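Side-chain contact in hexokinase (Schistosoma mansoni, PDB 1BDG), which catalyses the ATP-dependent phosphorylation of glucose and other hexoses to hexose 6-phosphates, the first step of glycolysis: residues R412-D415 and M416-L420. Sequence-based numbering, arbitrary orientation.
Sequences RMTD and MVDKL. With SO4 (sulfate ion), chain D.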
ATOM      1  N   ARG A 412     -16.291  -1.983  -5.904  1.00 16.52           N
ATOM      2  CA  ARG A 412     -16.790  -2.582  -4.669  1.00 15.39           C
ATOM      3  C   ARG A 412     -16.381  -1.824  -3.394  1.00 15.27           C
ATOM      4  O   ARG A 412     -17.193  -1.644  -2.486  1.00 15.12           O
ATOM      5  CB  ARG A 412     -16.348  -4.043  -4.581  1.00 13.69           C
ATOM      6  CG  ARG A 412     -16.908  -4.945  -5.656  1.00 12.31           C
ATOM      7  CD  ARG A 412     -16.343  -6.315  -5.464  1.00 13.10           C
ATOM      8  NE  ARG A 412     -16.711  -7.273  -6.500  1.00 13.27           N
ATOM      9  CZ  ARG A 412     -15.860  -8.168  -6.996  1.00 15.20           C
ATOM     10  NH1 ARG A 412     -14.597  -8.168  -6.586  1.00 13.30           N
ATOM     11  NH2 ARG A 412     -16.252  -9.035  -7.931  1.00 14.88           N
ATOM     12  N   MET A 413     -15.115  -1.437  -3.308  1.00 15.64           N
ATOM     13  CA  MET A 413     -14.610  -0.671  -2.169  1.00 17.13           C
ATOM     14  C   MET A 413     -15.604   0.452  -1.848  1.00 18.47           C
ATOM     15  O   MET A 413     -16.162   0.506  -0.738  1.00 19.36           O
ATOM     16  CB  MET A 413     -13.236  -0.078  -2.518  1.00 18.08           C
ATOM     17  CG  MET A 413     -12.699   0.980  -1.565  1.00 18.30           C
ATOM     18  SD  MET A 413     -10.976   1.314  -1.972  1.00 21.95           S
ATOM     19  CE  MET A 413     -11.110   1.917  -3.645  1.00 19.22           C
ATOM     20  N   THR A 414     -15.864   1.297  -2.851  1.00 18.68           N
ATOM     21  CA  THR A 414     -16.788   2.427  -2.756  1.00 18.80           C
ATOM     22  C   THR A 414     -18.152   2.005  -2.181  1.00 19.77           C
ATOM     23  O   THR A 414     -18.728   2.698  -1.347  1.00 18.80           O
ATOM     24  CB  THR A 414     -16.985   3.058  -4.150  1.00 17.88           C
ATOM     25  OG1 THR A 414     -15.711   3.398  -4.693  1.00 16.29           O
ATOM     26  CG2 THR A 414     -17.827   4.315  -4.068  1.00 19.65           C
ATOM     27  N   ASP A 415     -18.662   0.859  -2.608  1.00 22.13           N
ATOM     28  CA  ASP A 415     -19.940   0.419  -2.083  1.00 24.15           C
ATOM     29  C   ASP A 415     -19.824   0.224  -0.577  1.00 24.48           C
ATOM     30  O   ASP A 415     -20.732   0.609   0.170  1.00 27.70           O
ATOM     31  CB  ASP A 415     -20.416  -0.865  -2.769  1.00 24.48           C
ATOM     32  CG  ASP A 415     -20.799  -0.646  -4.236  1.00 28.18           C
ATOM     33  OD1 ASP A 415     -20.631   0.496  -4.765  1.00 29.02           O
ATOM     34  OD2 ASP A 415     -21.269  -1.633  -4.864  1.00 27.26           O
ATOM     35  N   MET A 416     -18.696  -0.306  -0.104  1.00 24.23           N
ATOM     36  CA  MET A 416     -18.562  -0.507   1.334  1.00 23.30           C
ATOM     37  C   MET A 416     -18.452   0.833   2.077  1.00 23.84           C
ATOM     38  O   MET A 416     -19.139   1.039   3.086  1.00 24.71           O
ATOM     39  CB  MET A 416     -17.400  -1.428   1.664  1.00 21.70           C
ATOM     40  CG  MET A 416     -17.341  -1.826   3.135  1.00 19.52           C
ATOM     41  SD  MET A 416     -18.918  -2.384   3.835  1.00 22.63           S
ATOM     42  CE  MET A 416     -19.533  -3.579   2.656  1.00 15.28           C
ATOM     43  N   VAL A 417     -17.635   1.760   1.562  1.00 21.89           N
ATOM     44  CA  VAL A 417     -17.492   3.083   2.190  1.00 18.59           C
ATOM     45  C   VAL A 417     -18.862   3.747   2.206  1.00 19.72           C
ATOM     46  O   VAL A 417     -19.143   4.581   3.063  1.00 22.47           O
ATOM     47  CB  VAL A 417     -16.595   4.042   1.392  1.00 15.65           C
ATOM     48  CG1 VAL A 417     -16.435   5.333   2.165  1.00 12.19           C
ATOM     49  CG2 VAL A 417     -15.252   3.415   1.072  1.00 12.93           C
ATOM     50  N   ASP A 418     -19.715   3.353   1.269  1.00 17.69           N
ATOM     51  CA  ASP A 418     -21.032   3.925   1.165  1.00 18.60           C
ATOM     52  C   ASP A 418     -22.003   3.472   2.241  1.00 20.01           C
ATOM     53  O   ASP A 418     -22.852   4.242   2.665  1.00 21.96           O
ATOM     54  CB  ASP A 418     -21.592   3.640  -0.209  1.00 17.56           C
ATOM     55  CG  ASP A 418     -21.968   4.886  -0.935  1.00 17.15           C
ATOM     56  OD1 ASP A 418     -22.639   5.733  -0.330  1.00 18.57           O
ATOM     57  OD2 ASP A 418     -21.603   5.023  -2.113  1.00 18.93           O
ATOM     58  N   LYS A 419     -21.908   2.223   2.674  1.00 21.06           N
ATOM     59  CA  LYS A 419     -22.809   1.728   3.724  1.00 20.91           C
ATOM     60  C   LYS A 419     -22.341   2.140   5.116  1.00 20.54           C
ATOM     61  O   LYS A 419     -23.104   2.045   6.079  1.00 20.26           O
ATOM     62  CB  LYS A 419     -22.911   0.197   3.689  1.00 21.71           C
ATOM     63  CG  LYS A 419     -23.713  -0.354   2.536  1.00 21.72           C
ATOM     64  CD  LYS A 419     -23.451  -1.828   2.356  1.00 22.01           C
ATOM     65  CE  LYS A 419     -24.136  -2.348   1.114  1.00 21.38           C
ATOM     66  NZ  LYS A 419     -23.769  -1.538  -0.081  1.00 26.03           N
ATOM     67  N   LEU A 420     -21.073   2.548   5.225  1.00 21.46           N
ATOM     68  CA  LEU A 420     -20.475   2.928   6.507  1.00 20.40           C
ATOM     69  C   LEU A 420     -20.035   4.379   6.670  1.00 20.26           C
ATOM     70  O   LEU A 420     -19.622   4.769   7.767  1.00 21.67           O
ATOM     71  CB  LEU A 420     -19.270   2.038   6.790  1.00 17.56           C
ATOM     72  CG  LEU A 420     -19.480   0.555   6.550  1.00 18.94           C
ATOM     73  CD1 LEU A 420     -18.243  -0.223   6.941  1.00 17.94           C
ATOM     74  CD2 LEU A 420     -20.691   0.095   7.351  1.00 18.78           C
TER
HETATM   75  S   SO4 D 503     -20.023  -8.116  -7.583  1.00 41.78           S
HETATM   76  O1  SO4 D 503     -21.233  -7.741  -8.284  1.00 40.64           O
HETATM   77  O2  SO4 D 503     -19.061  -8.634  -8.531  1.00 41.20           O
HETATM   78  O3  SO4 D 503     -19.477  -6.960  -6.918  1.00 41.72           O
HETATM   79  O4  SO4 D 503     -20.331  -9.129  -6.599  1.00 42.10           O
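M416, V417, D418 and K419 give their backbone N-H groups to the carbonyls of R412, M413, T414 and D415, four successive i to i+4 bonds of one alpha-helix; that from V417 N to M413 O measures 3.0 Å. On the inner face M413 and V417 stand one turn apart, and their apolar groups approach loosely, CG of M413 lying 4.4 Å from CG2 of V417. V417 sets CG1 anti to its backbone N (chi1 -176°), which leaves CG2 on the side of the preceding turn, 3.5 Å from M413 O. The outer face is polar and its charged ends stay apart. K419 runs back along D415, with NZ 4.3 Å from CB of D415 but 5.4 Å from OD2, so any attraction to the carboxylate acts without direct contact. D418 holds its carboxylate on the flank of T414, OD2 coming 4.3 Å from the methyl CG2, while the threonine hydroxyl OG1 is hydrogen-bonded to the carbonyl of C410, one turn earlier. R412 reaches away from the second turn on an extended chain and grips a sulfate, probably from the crystallisation liquor, edge-on: NE binds O3 at 2.8 Å and NH2 binds O2 at 2.9 Å. The sulfur lies in the guanidinium plane, and the two bonds together fix the rotation of that group; E332 is a weak, distant ionic partner of NH2. Helix 409-420 probably belongs to the large subdomain of the actin-like hexokinase fold. M413, T414 and V417 pack on L429 and F427 of strand 426-431, at the margin of the sheet; M416 and L420 meet Y26 of helix 23-41, and R412 and L420 rest against helix 357-389.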